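Local coordinates for beta-1,4-mannanase (Aplysia kurodai, PDB 3VUP), which probably hydrolyses the beta-1,4-mannosidic bonds of mannan in the digestive fluid of a herbivorous sea hare, at residues A[258-264]-A[287-293]. Residues are numbered along the deposited sequence; the frame is centred on the assembly and turned at random.
Sequences FYQFHSY and KPIVVGE. With SO4 (sulfate ion), chain D.
Phe258 lays CD1 obliquely against Val290 CG2 (3.8 Å) where two neighbouring parallel strands of the closed eight-stranded TIM barrel, 259-262 and 289-293, run together. The ladder begins at Tyr259, whose N binds Pro288 O and whose O takes Val290 N. Lys287, extended as far as CE, makes a CH-pi contact over one Tyr259 face, CD 3.8 Å from the centroid, then bends (chi4 -68°); NZ hydrogen-bonds to Phe256 O and salt-bridges Asp242. The Tyr259 hydroxyl hydrogen-bonds in the ring plane to O3 of a sulfate, probably from crystallisation. Gln260, on the barrel-interior face, offers OE1 to His262 NE2 (2.8 Å). Phe261 N donates to Val290 O, Phe261 O accepts from Gly292 N, and Ile289 CG2 makes a CH-pi contact over the ring on the outer face. His262 stacks on the Glu293 carboxylate, planes 18° apart; ND1 bonds Glu162. Replacing the imidazole with an alanine methyl is likely to leave Gln260 OE1 and Glu162 OE2 without its nitrogens and Glu293 without the ring it lies against. In the probable active-site cleft, Glu293 OE2 salt-bridges Arg60 and hydrogen-bonds to Tris, probably from crystallisation. After Ser263 N binds Glu293 O, Tyr264 OH donates to Glu293 OE1 at 2.6 Å, on the anti side and 27° out of the carboxylate plane.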
ATOM      1  N   PHE A 258      -9.508  -0.383   3.753  1.00  5.13           N
ATOM      2  CA  PHE A 258      -8.793   0.161   4.890  1.00  5.00           C
ATOM      3  C   PHE A 258      -7.846   1.219   4.398  1.00  4.48           C
ATOM      4  O   PHE A 258      -7.449   1.231   3.228  1.00  4.91           O
ATOM      5  CB  PHE A 258      -8.078  -0.918   5.717  1.00  5.20           C
ATOM      6  CG  PHE A 258      -6.950  -1.643   5.016  1.00  5.03           C
ATOM      7  CD1 PHE A 258      -5.626  -1.247   5.194  1.00  5.39           C
ATOM      8  CD2 PHE A 258      -7.206  -2.777   4.266  1.00  5.61           C
ATOM      9  CE1 PHE A 258      -4.581  -1.960   4.615  1.00  5.72           C
ATOM     10  CE2 PHE A 258      -6.168  -3.499   3.687  1.00  6.10           C
ATOM     11  CZ  PHE A 258      -4.852  -3.095   3.868  1.00  6.10           C
ATOM     12  N   TYR A 259      -7.534   2.154   5.283  1.00  4.50           N
ATOM     13  CA  TYR A 259      -6.602   3.214   4.982  1.00  4.57           C
ATOM     14  C   TYR A 259      -5.206   2.858   5.494  1.00  4.46           C
ATOM     15  O   TYR A 259      -5.047   2.023   6.388  1.00  4.75           O
ATOM     16  CB  TYR A 259      -7.086   4.504   5.617  1.00  4.60           C
ATOM     17  CG  TYR A 259      -8.358   5.092   5.045  1.00  4.94           C
ATOM     18  CD1 TYR A 259      -8.466   5.406   3.695  1.00  5.21           C
ATOM     19  CD2 TYR A 259      -9.431   5.409   5.873  1.00  5.99           C
ATOM     20  CE1 TYR A 259      -9.618   6.002   3.189  1.00  5.32           C
ATOM     21  CE2 TYR A 259     -10.583   6.016   5.374  1.00  6.62           C
ATOM     22  CZ  TYR A 259     -10.669   6.316   4.036  1.00  5.62           C
ATOM     23  OH  TYR A 259     -11.787   6.937   3.519  1.00  6.59           O
ATOM     24  N   GLN A 260      -4.206   3.512   4.918  1.00  4.61           N
ATOM     25  CA  GLN A 260      -2.812   3.224   5.211  1.00  4.39           C
ATOM     26  C   GLN A 260      -2.037   4.529   5.218  1.00  4.10           C
ATOM     27  O   GLN A 260      -1.909   5.183   4.191  1.00  5.23           O
ATOM     28  CB  GLN A 260      -2.237   2.278   4.157  1.00  4.44           C
ATOM     29  CG  GLN A 260      -0.774   1.950   4.411  1.00  5.31           C
ATOM     30  CD  GLN A 260      -0.021   1.430   3.205  1.00  4.88           C
ATOM     31  OE1 GLN A 260       1.198   1.588   3.124  1.00  5.17           O
ATOM     32  NE2 GLN A 260      -0.729   0.820   2.256  1.00  5.40           N
ATOM     33  N   PHE A 261      -1.563   4.918   6.396  1.00  4.40           N
ATOM     34  CA  PHE A 261      -0.794   6.150   6.560  1.00  4.44           C
ATOM     35  C   PHE A 261       0.697   5.831   6.621  1.00  3.80           C
ATOM     36  O   PHE A 261       1.103   4.875   7.281  1.00  5.09           O
ATOM     37  CB  PHE A 261      -1.100   6.817   7.904  1.00  4.75           C
ATOM     38  CG  PHE A 261      -2.518   7.323   8.100  1.00  5.18           C
ATOM     39  CD1 PHE A 261      -3.447   7.434   7.076  1.00  5.64           C
ATOM     40  CD2 PHE A 261      -2.888   7.735   9.371  1.00  5.37           C
ATOM     41  CE1 PHE A 261      -4.732   7.932   7.334  1.00  6.15           C
ATOM     42  CE2 PHE A 261      -4.147   8.237   9.631  1.00  6.04           C
ATOM     43  CZ  PHE A 261      -5.069   8.343   8.611  1.00  6.06           C
ATOM     44  N   HIS A 262       1.520   6.671   5.999  1.00  4.18           N
ATOM     45  CA  HIS A 262       2.952   6.655   6.263  1.00  4.23           C
ATOM     46  C   HIS A 262       3.271   7.816   7.190  1.00  4.46           C
ATOM     47  O   HIS A 262       2.615   8.856   7.129  1.00  5.07           O
ATOM     48  CB  HIS A 262       3.736   6.766   4.963  1.00  4.63           C
ATOM     49  CG  HIS A 262       3.416   5.675   4.002  1.00  4.37           C
ATOM     50  ND1 HIS A 262       3.839   5.687   2.688  1.00  5.06           N
ATOM     51  CD2 HIS A 262       2.706   4.534   4.158  1.00  4.94           C
ATOM     52  CE1 HIS A 262       3.403   4.600   2.081  1.00  5.25           C
ATOM     53  NE2 HIS A 262       2.703   3.888   2.947  1.00  5.00           N
ATOM     54  N   SER A 263       4.263   7.639   8.054  1.00  4.43           N
ATOM     55  CA  SER A 263       4.609   8.712   8.969  1.00  4.83           C
ATOM     56  C   SER A 263       6.087   8.752   9.286  1.00  4.80           C
ATOM     57  O   SER A 263       6.650   7.807   9.834  1.00  5.63           O
ATOM     58  CB  SER A 263       3.795   8.612  10.260  1.00  5.53           C
ATOM     59  OG  SER A 263       4.040   9.721  11.117  1.00  6.08           O
ATOM     60  N   TYR A 264       6.690   9.891   8.964  1.00  5.36           N
ATOM     61  CA  TYR A 264       8.099  10.146   9.197  1.00  5.29           C
ATOM     62  C   TYR A 264       8.256  11.529   9.809  1.00  5.40           C
ATOM     63  O   TYR A 264       7.600  12.484   9.393  1.00  6.22           O
ATOM     64  CB  TYR A 264       8.855  10.107   7.875  1.00  5.79           C
ATOM     65  CG  TYR A 264       8.861   8.774   7.164  1.00  5.63           C
ATOM     66  CD1 TYR A 264       9.789   7.793   7.499  1.00  6.22           C
ATOM     67  CD2 TYR A 264       7.954   8.497   6.150  1.00  6.02           C
ATOM     68  CE1 TYR A 264       9.828   6.588   6.842  1.00  6.71           C
ATOM     69  CE2 TYR A 264       7.980   7.281   5.488  1.00  5.80           C
ATOM     70  CZ  TYR A 264       8.930   6.331   5.832  1.00  5.44           C
ATOM     71  OH  TYR A 264       9.013   5.123   5.179  1.00  5.98           O
ATOM     72  N   LYS A 287     -12.716   3.362   8.743  1.00  6.30           N
ATOM     73  CA  LYS A 287     -12.079   2.129   8.296  1.00  5.81           C
ATOM     74  C   LYS A 287     -10.870   1.897   9.194  1.00  5.44           C
ATOM     75  O   LYS A 287     -10.363   2.841   9.791  1.00  5.55           O
ATOM     76  CB  LYS A 287     -11.585   2.238   6.843  1.00  6.16           C
ATOM     77  CG  LYS A 287     -12.579   2.779   5.833  1.00  6.20           C
ATOM     78  CD  LYS A 287     -11.959   2.824   4.430  1.00  6.12           C
ATOM     79  CE  LYS A 287     -12.819   3.586   3.432  1.00  6.35           C
ATOM     80  NZ  LYS A 287     -14.083   2.855   3.147  1.00  6.52           N
ATOM     81  N   PRO A 288     -10.377   0.651   9.260  1.00  5.46           N
ATOM     82  CA  PRO A 288      -9.095   0.427   9.932  1.00  5.37           C
ATOM     83  C   PRO A 288      -8.005   1.295   9.311  1.00  4.88           C
ATOM     84  O   PRO A 288      -8.018   1.533   8.097  1.00  5.24           O
ATOM     85  CB  PRO A 288      -8.821  -1.057   9.670  1.00  5.87           C
ATOM     86  CG  PRO A 288     -10.175  -1.663   9.423  1.00  6.85           C
ATOM     87  CD  PRO A 288     -10.945  -0.591   8.711  1.00  6.34           C
ATOM     88  N   ILE A 289      -7.080   1.758  10.149  1.00  4.31           N
ATOM     89  CA  ILE A 289      -5.957   2.570   9.699  1.00  4.87           C
ATOM     90  C   ILE A 289      -4.658   1.843  10.038  1.00  4.86           C
ATOM     91  O   ILE A 289      -4.317   1.670  11.215  1.00  5.08           O
ATOM     92  CB  ILE A 289      -5.938   3.947  10.387  1.00  5.22           C
ATOM     93  CG1 ILE A 289      -7.231   4.726  10.115  1.00  5.83           C
ATOM     94  CG2 ILE A 289      -4.705   4.737   9.961  1.00  6.08           C
ATOM     95  CD1 ILE A 289      -7.395   5.940  11.020  1.00  6.33           C
ATOM     96  N   VAL A 290      -3.937   1.425   9.004  1.00  4.60           N
ATOM     97  CA  VAL A 290      -2.620   0.826   9.175  1.00  4.27           C
ATOM     98  C   VAL A 290      -1.563   1.923   9.087  1.00  4.50           C
ATOM     99  O   VAL A 290      -1.632   2.764   8.196  1.00  5.13           O
ATOM    100  CB  VAL A 290      -2.371  -0.237   8.087  1.00  4.83           C
ATOM    101  CG1 VAL A 290      -0.921  -0.735   8.097  1.00  5.29           C
ATOM    102  CG2 VAL A 290      -3.336  -1.393   8.269  1.00  5.06           C
ATOM    103  N   VAL A 291      -0.609   1.943  10.017  1.00  4.66           N
ATOM    104  CA  VAL A 291       0.557   2.800   9.870  1.00  4.20           C
ATOM    105  C   VAL A 291       1.577   1.971   9.086  1.00  4.11           C
ATOM    106  O   VAL A 291       2.276   1.114   9.639  1.00  5.12           O
ATOM    107  CB  VAL A 291       1.097   3.294  11.223  1.00  5.15           C
ATOM    108  CG1 VAL A 291       2.291   4.204  11.001  1.00  5.82           C
ATOM    109  CG2 VAL A 291       0.005   4.030  11.986  1.00  5.98           C
ATOM    110  N   GLY A 292       1.592   2.195   7.774  1.00  4.41           N
ATOM    111  CA  GLY A 292       2.217   1.294   6.824  1.00  4.47           C
ATOM    112  C   GLY A 292       3.653   1.580   6.423  1.00  4.11           C
ATOM    113  O   GLY A 292       4.222   0.798   5.662  1.00  4.44           O
ATOM    114  N   GLU A 293       4.228   2.679   6.915  1.00  3.92           N
ATOM    115  CA  GLU A 293       5.672   2.932   6.816  1.00  4.08           C
ATOM    116  C   GLU A 293       6.095   3.810   7.971  1.00  4.39           C
ATOM    117  O   GLU A 293       5.391   4.763   8.304  1.00  4.63           O
ATOM    118  CB  GLU A 293       6.058   3.687   5.545  1.00  4.98           C
ATOM    119  CG  GLU A 293       5.956   2.944   4.236  1.00  4.97           C
ATOM    120  CD  GLU A 293       6.486   3.756   3.067  1.00  4.74           C
ATOM    121  OE1 GLU A 293       7.215   4.756   3.299  1.00  5.40           O
ATOM    122  OE2 GLU A 293       6.180   3.381   1.913  1.00  4.78           O
TER
HETATM  123  S   SO4 D 402     -14.561   7.140   6.112  1.00 11.25           S
HETATM  124  O1  SO4 D 402     -15.916   6.653   5.905  1.00 14.83           O
HETATM  125  O2  SO4 D 402     -13.722   6.037   6.557  1.00 12.43           O
HETATM  126  O3  SO4 D 402     -14.024   7.665   4.870  1.00 11.99           O
HETATM  127  O4  SO4 D 402     -14.582   8.163   7.156  1.00 11.63           O